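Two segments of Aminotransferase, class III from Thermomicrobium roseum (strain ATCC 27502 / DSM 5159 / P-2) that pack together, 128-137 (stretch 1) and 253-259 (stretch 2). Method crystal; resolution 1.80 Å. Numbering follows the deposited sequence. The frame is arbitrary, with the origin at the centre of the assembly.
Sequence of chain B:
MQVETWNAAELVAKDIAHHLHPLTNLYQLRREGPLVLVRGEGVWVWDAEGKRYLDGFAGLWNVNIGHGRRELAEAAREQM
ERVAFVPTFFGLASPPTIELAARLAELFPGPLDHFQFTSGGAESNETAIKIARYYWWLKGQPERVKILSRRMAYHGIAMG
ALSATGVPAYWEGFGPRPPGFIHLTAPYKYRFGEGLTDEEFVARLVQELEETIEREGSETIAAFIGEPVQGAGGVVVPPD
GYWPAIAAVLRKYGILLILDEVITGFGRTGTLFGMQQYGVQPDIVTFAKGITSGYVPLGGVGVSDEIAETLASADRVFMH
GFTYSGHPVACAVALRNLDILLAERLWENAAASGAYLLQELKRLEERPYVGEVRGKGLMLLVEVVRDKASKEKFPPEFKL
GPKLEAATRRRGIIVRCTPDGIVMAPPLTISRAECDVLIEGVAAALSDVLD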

ATOM      1  N   ALA B 128       6.820  10.053  -0.659  1.00 15.82           N
ATOM      2  CA  ALA B 128       8.002  10.909  -0.684  1.00 15.40           C
ATOM      3  C   ALA B 128       8.056  11.756  -1.951  1.00 15.73           C
ATOM      4  O   ALA B 128       8.376  12.949  -1.897  1.00 15.20           O
ATOM      5  N   ILE B 129       7.757  11.152  -3.105  1.00 15.77           N
ATOM      6  CA  ILE B 129       7.773  11.899  -4.362  1.00 16.33           C
ATOM      7  C   ILE B 129       6.729  13.010  -4.330  1.00 15.83           C
ATOM      8  O   ILE B 129       7.003  14.166  -4.692  1.00 14.70           O
ATOM      9  N   LYS B 130       5.515  12.674  -3.883  1.00 16.05           N
ATOM     10  CA  LYS B 130       4.459  13.675  -3.798  1.00 15.55           C
ATOM     11  C   LYS B 130       4.817  14.773  -2.806  1.00 14.96           C
ATOM     12  O   LYS B 130       4.516  15.946  -3.038  1.00 15.89           O
ATOM     13  N   ILE B 131       5.464  14.412  -1.694  1.00 15.12           N
ATOM     14  CA  ILE B 131       5.865  15.406  -0.702  1.00 15.92           C
ATOM     15  C   ILE B 131       6.910  16.351  -1.278  1.00 15.58           C
ATOM     16  O   ILE B 131       6.859  17.560  -1.045  1.00 16.62           O
ATOM     17  N   ALA B 132       7.877  15.821  -2.028  1.00 16.06           N
ATOM     18  CA  ALA B 132       8.888  16.684  -2.636  1.00 16.38           C
ATOM     19  C   ALA B 132       8.253  17.663  -3.619  1.00 17.25           C
ATOM     20  O   ALA B 132       8.532  18.875  -3.591  1.00 18.18           O
ATOM     21  N   ARG B 133       7.379  17.153  -4.493  1.00 16.71           N
ATOM     22  CA  ARG B 133       6.729  18.026  -5.466  1.00 16.78           C
ATOM     23  C   ARG B 133       5.844  19.061  -4.776  1.00 17.77           C
ATOM     24  O   ARG B 133       5.841  20.238  -5.155  1.00 19.08           O
ATOM     25  N   TYR B 134       5.093  18.643  -3.754  1.00 18.29           N
ATOM     26  CA  TYR B 134       4.245  19.561  -3.000  1.00 19.87           C
ATOM     27  C   TYR B 134       5.074  20.601  -2.256  1.00 20.19           C
ATOM     28  O   TYR B 134       4.656  21.754  -2.115  1.00 20.99           O
ATOM     29  N   TYR B 135       6.244  20.201  -1.755  1.00 17.31           N
ATOM     30  CA  TYR B 135       7.140  21.130  -1.077  1.00 17.44           C
ATOM     31  C   TYR B 135       7.590  22.227  -2.026  1.00 18.33           C
ATOM     32  O   TYR B 135       7.542  23.416  -1.689  1.00 19.51           O
ATOM     33  N   TRP B 136       8.035  21.845  -3.224  1.00 18.62           N
ATOM     34  CA  TRP B 136       8.429  22.862  -4.197  1.00 19.14           C
ATOM     35  C   TRP B 136       7.235  23.704  -4.641  1.00 19.59           C
ATOM     36  O   TRP B 136       7.377  24.904  -4.902  1.00 20.95           O
ATOM     37  N   TRP B 137       6.051  23.091  -4.734  1.00 18.75           N
ATOM     38  CA  TRP B 137       4.846  23.844  -5.079  1.00 20.34           C
ATOM     39  C   TRP B 137       4.541  24.911  -4.035  1.00 20.08           C
ATOM     40  O   TRP B 137       4.192  26.047  -4.378  1.00 21.61           O
ATOM     41  N   TYR B 253      22.878  22.099  -6.317  1.00 23.12           N
ATOM     42  CA  TYR B 253      21.738  22.595  -7.082  1.00 20.68           C
ATOM     43  C   TYR B 253      20.462  22.730  -6.257  1.00 19.92           C
ATOM     44  O   TYR B 253      19.428  23.123  -6.806  1.00 22.72           O
ATOM     45  N   GLY B 254      20.507  22.428  -4.961  1.00 19.72           N
ATOM     46  CA  GLY B 254      19.325  22.528  -4.129  1.00 21.56           C
ATOM     47  C   GLY B 254      18.340  21.396  -4.301  1.00 18.18           C
ATOM     48  O   GLY B 254      17.223  21.478  -3.776  1.00 19.72           O
ATOM     49  N   ILE B 255      18.723  20.345  -5.022  1.00 19.60           N
ATOM     50  CA  ILE B 255      17.833  19.221  -5.280  1.00 17.89           C
ATOM     51  C   ILE B 255      17.702  18.371  -4.023  1.00 17.38           C
ATOM     52  O   ILE B 255      18.701  18.036  -3.373  1.00 18.37           O
ATOM     53  N   LEU B 256      16.466  18.024  -3.670  1.00 16.96           N
ATOM     54  CA  LEU B 256      16.223  17.193  -2.501  1.00 16.15           C
ATOM     55  C   LEU B 256      16.758  15.783  -2.725  1.00 14.04           C
ATOM     56  O   LEU B 256      16.785  15.275  -3.847  1.00 16.55           O
ATOM     57  N   LEU B 257      17.200  15.156  -1.640  1.00 14.46           N
ATOM     58  CA  LEU B 257      17.684  13.782  -1.672  1.00 14.52           C
ATOM     59  C   LEU B 257      16.691  12.887  -0.945  1.00 14.63           C
ATOM     60  O   LEU B 257      16.465  13.051   0.258  1.00 14.90           O
ATOM     61  N   ILE B 258      16.104  11.945  -1.676  1.00 15.21           N
ATOM     62  CA  ILE B 258      15.219  10.938  -1.106  1.00 13.67           C
ATOM     63  C   ILE B 258      16.009   9.640  -1.024  1.00 13.01           C
ATOM     64  O   ILE B 258      16.355   9.045  -2.051  1.00 14.79           O
ATOM     65  N   LEU B 259      16.302   9.193   0.193  1.00 13.83           N
ATOM     66  CA  LEU B 259      17.040   7.956   0.408  1.00 13.46           C
ATOM     67  C   LEU B 259      16.051   6.832   0.682  1.00 11.14           C
ATOM     68  O   LEU B 259      15.270   6.903   1.638  1.00 13.62           O
TER

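The strand of stretch 2 runs nearly antiparallel to the helix of stretch 1, their axes 168° apart and 10.1 Å at closest approach; the side-chain contacts are apolar, and no hydrogen bond crosses between the stretches. At Gly254 the chain leaves the preceding helix through a Schellman motif; its positive phi (77°) favours glycine. Its carbonyl O approaches the edge of the Trp136 indole, 3.4 Å from CZ2. Ile255 points away, and the alternation of the strand then begins.

Leu256, in the mt rotamer, points toward the helix and is the most extensively covered residue of the contact. Its CD1 lies 3.9 Å from Ala132 CB and also 3.9 Å from Tyr135 CD2, while its CG sits 3.8 Å from Trp136 NE1. The two aromatic residues reach it from different chi1 wells, t for Tyr135 and m for Trp136; Tyr135 OH and Trp136 NE1 find their hydrogen-bond partners elsewhere in the structure.

Leu257 is out of reach, and Ile258, also mt, brings the next side chain inward. Its CG2 packs 3.9 Å from Ala128 CB, and its CD1 extends to 4.3 Å from Ala132 CB. The small side chains of Ala128 and Ala132, one helical turn apart, thus meet the larger strand residues, with CA–CA separations of 7.2 Å for Ala128–Ile258 and 7.4 Å for Ala132–Leu256.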

ATOM      1  CB  ALA B 128       9.267  10.063  -0.556  1.00 13.70           C
ATOM      2  CB  ILE B 129       7.549  10.946  -5.551  1.00 14.38           C
ATOM      3  CG1 ILE B 129       8.763  10.033  -5.739  1.00 15.77           C
ATOM      4  CG2 ILE B 129       7.259  11.729  -6.822  1.00 18.71           C
ATOM      5  CD1 ILE B 129       8.521   8.883  -6.692  1.00 20.75           C
ATOM      6  CB  LYS B 130       3.133  13.012  -3.421  1.00 17.18           C
ATOM      7  CG  LYS B 130       2.612  12.049  -4.478  1.00 20.75           C
ATOM      8  CD  LYS B 130       1.271  11.447  -4.087  1.00 23.05           C
ATOM      9  CE  LYS B 130       0.151  12.467  -4.201  1.00 25.17           C
ATOM     10  NZ  LYS B 130      -1.137  11.940  -3.670  1.00 25.05           N
ATOM     11  CB  ILE B 131       6.364  14.717   0.582  1.00 15.16           C
ATOM     12  CG1 ILE B 131       5.182  14.213   1.408  1.00 14.60           C
ATOM     13  CG2 ILE B 131       7.211  15.670   1.413  1.00 17.87           C
ATOM     14  CD1 ILE B 131       5.585  13.490   2.670  1.00 14.18           C
ATOM     15  CB  ALA B 132       9.953  15.835  -3.332  1.00 16.59           C
ATOM     16  CB  ARG B 133       5.935  17.190  -6.468  1.00 18.91           C
ATOM     17  CG  ARG B 133       6.833  16.381  -7.394  1.00 18.32           C
ATOM     18  CD  ARG B 133       6.065  15.366  -8.220  1.00 19.59           C
ATOM     19  NE  ARG B 133       6.844  14.930  -9.376  1.00 19.68           N
ATOM     20  CZ  ARG B 133       6.526  13.900 -10.151  1.00 19.43           C
ATOM     21  NH1 ARG B 133       5.445  13.178  -9.892  1.00 24.20           N
ATOM     22  NH2 ARG B 133       7.298  13.582 -11.182  1.00 22.09           N
ATOM     23  CB  TYR B 134       3.377  18.759  -2.030  1.00 18.21           C
ATOM     24  CG  TYR B 134       2.411  19.569  -1.201  1.00 18.84           C
ATOM     25  CD1 TYR B 134       1.492  20.422  -1.797  1.00 20.30           C
ATOM     26  CD2 TYR B 134       2.405  19.464   0.183  1.00 18.53           C
ATOM     27  CE1 TYR B 134       0.602  21.156  -1.035  1.00 21.91           C
ATOM     28  CE2 TYR B 134       1.520  20.191   0.952  1.00 19.05           C
ATOM     29  CZ  TYR B 134       0.620  21.035   0.339  1.00 19.79           C
ATOM     30  OH  TYR B 134      -0.261  21.761   1.106  1.00 20.90           O
ATOM     31  CB  TYR B 135       8.340  20.363  -0.513  1.00 17.32           C
ATOM     32  CG  TYR B 135       9.521  21.213  -0.090  1.00 18.35           C
ATOM     33  CD1 TYR B 135       9.617  21.706   1.204  1.00 18.84           C
ATOM     34  CD2 TYR B 135      10.556  21.497  -0.977  1.00 19.53           C
ATOM     35  CE1 TYR B 135      10.698  22.473   1.600  1.00 20.78           C
ATOM     36  CE2 TYR B 135      11.639  22.265  -0.590  1.00 21.77           C
ATOM     37  CZ  TYR B 135      11.706  22.749   0.699  1.00 21.37           C
ATOM     38  OH  TYR B 135      12.782  23.511   1.089  1.00 24.70           O
ATOM     39  CB  TRP B 136       9.127  22.215  -5.389  1.00 19.37           C
ATOM     40  CG  TRP B 136      10.504  21.741  -5.043  1.00 19.66           C
ATOM     41  CD1 TRP B 136      10.973  20.465  -5.126  1.00 19.86           C
ATOM     42  CD2 TRP B 136      11.588  22.534  -4.535  1.00 20.46           C
ATOM     43  NE1 TRP B 136      12.282  20.413  -4.712  1.00 20.01           N
ATOM     44  CE2 TRP B 136      12.683  21.670  -4.343  1.00 19.13           C
ATOM     45  CE3 TRP B 136      11.739  23.892  -4.228  1.00 21.12           C
ATOM     46  CZ2 TRP B 136      13.911  22.115  -3.860  1.00 20.63           C
ATOM     47  CZ3 TRP B 136      12.960  24.332  -3.748  1.00 22.73           C
ATOM     48  CH2 TRP B 136      14.030  23.447  -3.569  1.00 19.28           C
ATOM     49  CB  TRP B 137       3.665  22.882  -5.234  1.00 22.53           C
ATOM     50  CG  TRP B 137       2.387  23.518  -5.706  1.00 24.38           C
ATOM     51  CD1 TRP B 137       2.064  23.853  -6.989  1.00 26.44           C
ATOM     52  CD2 TRP B 137       1.254  23.871  -4.902  1.00 23.86           C
ATOM     53  NE1 TRP B 137       0.805  24.402  -7.032  1.00 25.05           N
ATOM     54  CE2 TRP B 137       0.286  24.424  -5.764  1.00 26.95           C
ATOM     55  CE3 TRP B 137       0.967  23.778  -3.537  1.00 24.64           C
ATOM     56  CZ2 TRP B 137      -0.948  24.882  -5.306  1.00 30.03           C
ATOM     57  CZ3 TRP B 137      -0.260  24.233  -3.084  1.00 27.29           C
ATOM     58  CH2 TRP B 137      -1.201  24.778  -3.965  1.00 31.46           C
ATOM     59  CB  TYR B 253      21.482  21.701  -8.296  1.00 20.10           C
ATOM     60  CG  TYR B 253      22.612  21.747  -9.293  1.00 20.07           C
ATOM     61  CD1 TYR B 253      22.749  22.818 -10.167  1.00 22.60           C
ATOM     62  CD2 TYR B 253      23.552  20.730  -9.349  1.00 21.98           C
ATOM     63  CE1 TYR B 253      23.788  22.866 -11.076  1.00 23.60           C
ATOM     64  CE2 TYR B 253      24.592  20.769 -10.251  1.00 23.53           C
ATOM     65  CZ  TYR B 253      24.707  21.838 -11.113  1.00 25.63           C
ATOM     66  OH  TYR B 253      25.745  21.877 -12.015  1.00 30.50           O
ATOM     67  CB  ILE B 255      18.358  18.400  -6.468  1.00 16.44           C
ATOM     68  CG1 ILE B 255      18.317  19.241  -7.745  1.00 16.68           C
ATOM     69  CG2 ILE B 255      17.565  17.122  -6.638  1.00 17.43           C
ATOM     70  CD1 ILE B 255      19.154  18.685  -8.872  1.00 18.07           C
ATOM     71  CB  LEU B 256      14.727  17.127  -2.188  1.00 14.28           C
ATOM     72  CG  LEU B 256      13.985  18.432  -1.899  1.00 15.79           C
ATOM     73  CD1 LEU B 256      12.519  18.150  -1.605  1.00 15.65           C
ATOM     74  CD2 LEU B 256      14.631  19.178  -0.743  1.00 20.16           C
ATOM     75  CB  LEU B 257      19.069  13.671  -1.037  1.00 16.15           C
ATOM     76  CG  LEU B 257      19.567  12.239  -0.831  1.00 15.51           C
ATOM     77  CD1 LEU B 257      19.650  11.495  -2.158  1.00 15.52           C
ATOM     78  CD2 LEU B 257      20.909  12.242  -0.133  1.00 15.02           C
ATOM     79  CB  ILE B 258      13.944  10.759  -1.942  1.00 14.75           C
ATOM     80  CG1 ILE B 258      13.193  12.086  -2.068  1.00 15.51           C
ATOM     81  CG2 ILE B 258      13.050   9.693  -1.327  1.00 16.63           C
ATOM     82  CD1 ILE B 258      12.051  12.043  -3.058  1.00 15.56           C
ATOM     83  CB  LEU B 259      18.033   8.096   1.560  1.00 15.24           C
ATOM     84  CG  LEU B 259      19.260   7.191   1.439  1.00 17.48           C
ATOM     85  CD1 LEU B 259      20.064   7.539   0.194  1.00 16.51           C
ATOM     86  CD2 LEU B 259      20.120   7.282   2.684  1.00 24.17           C
TER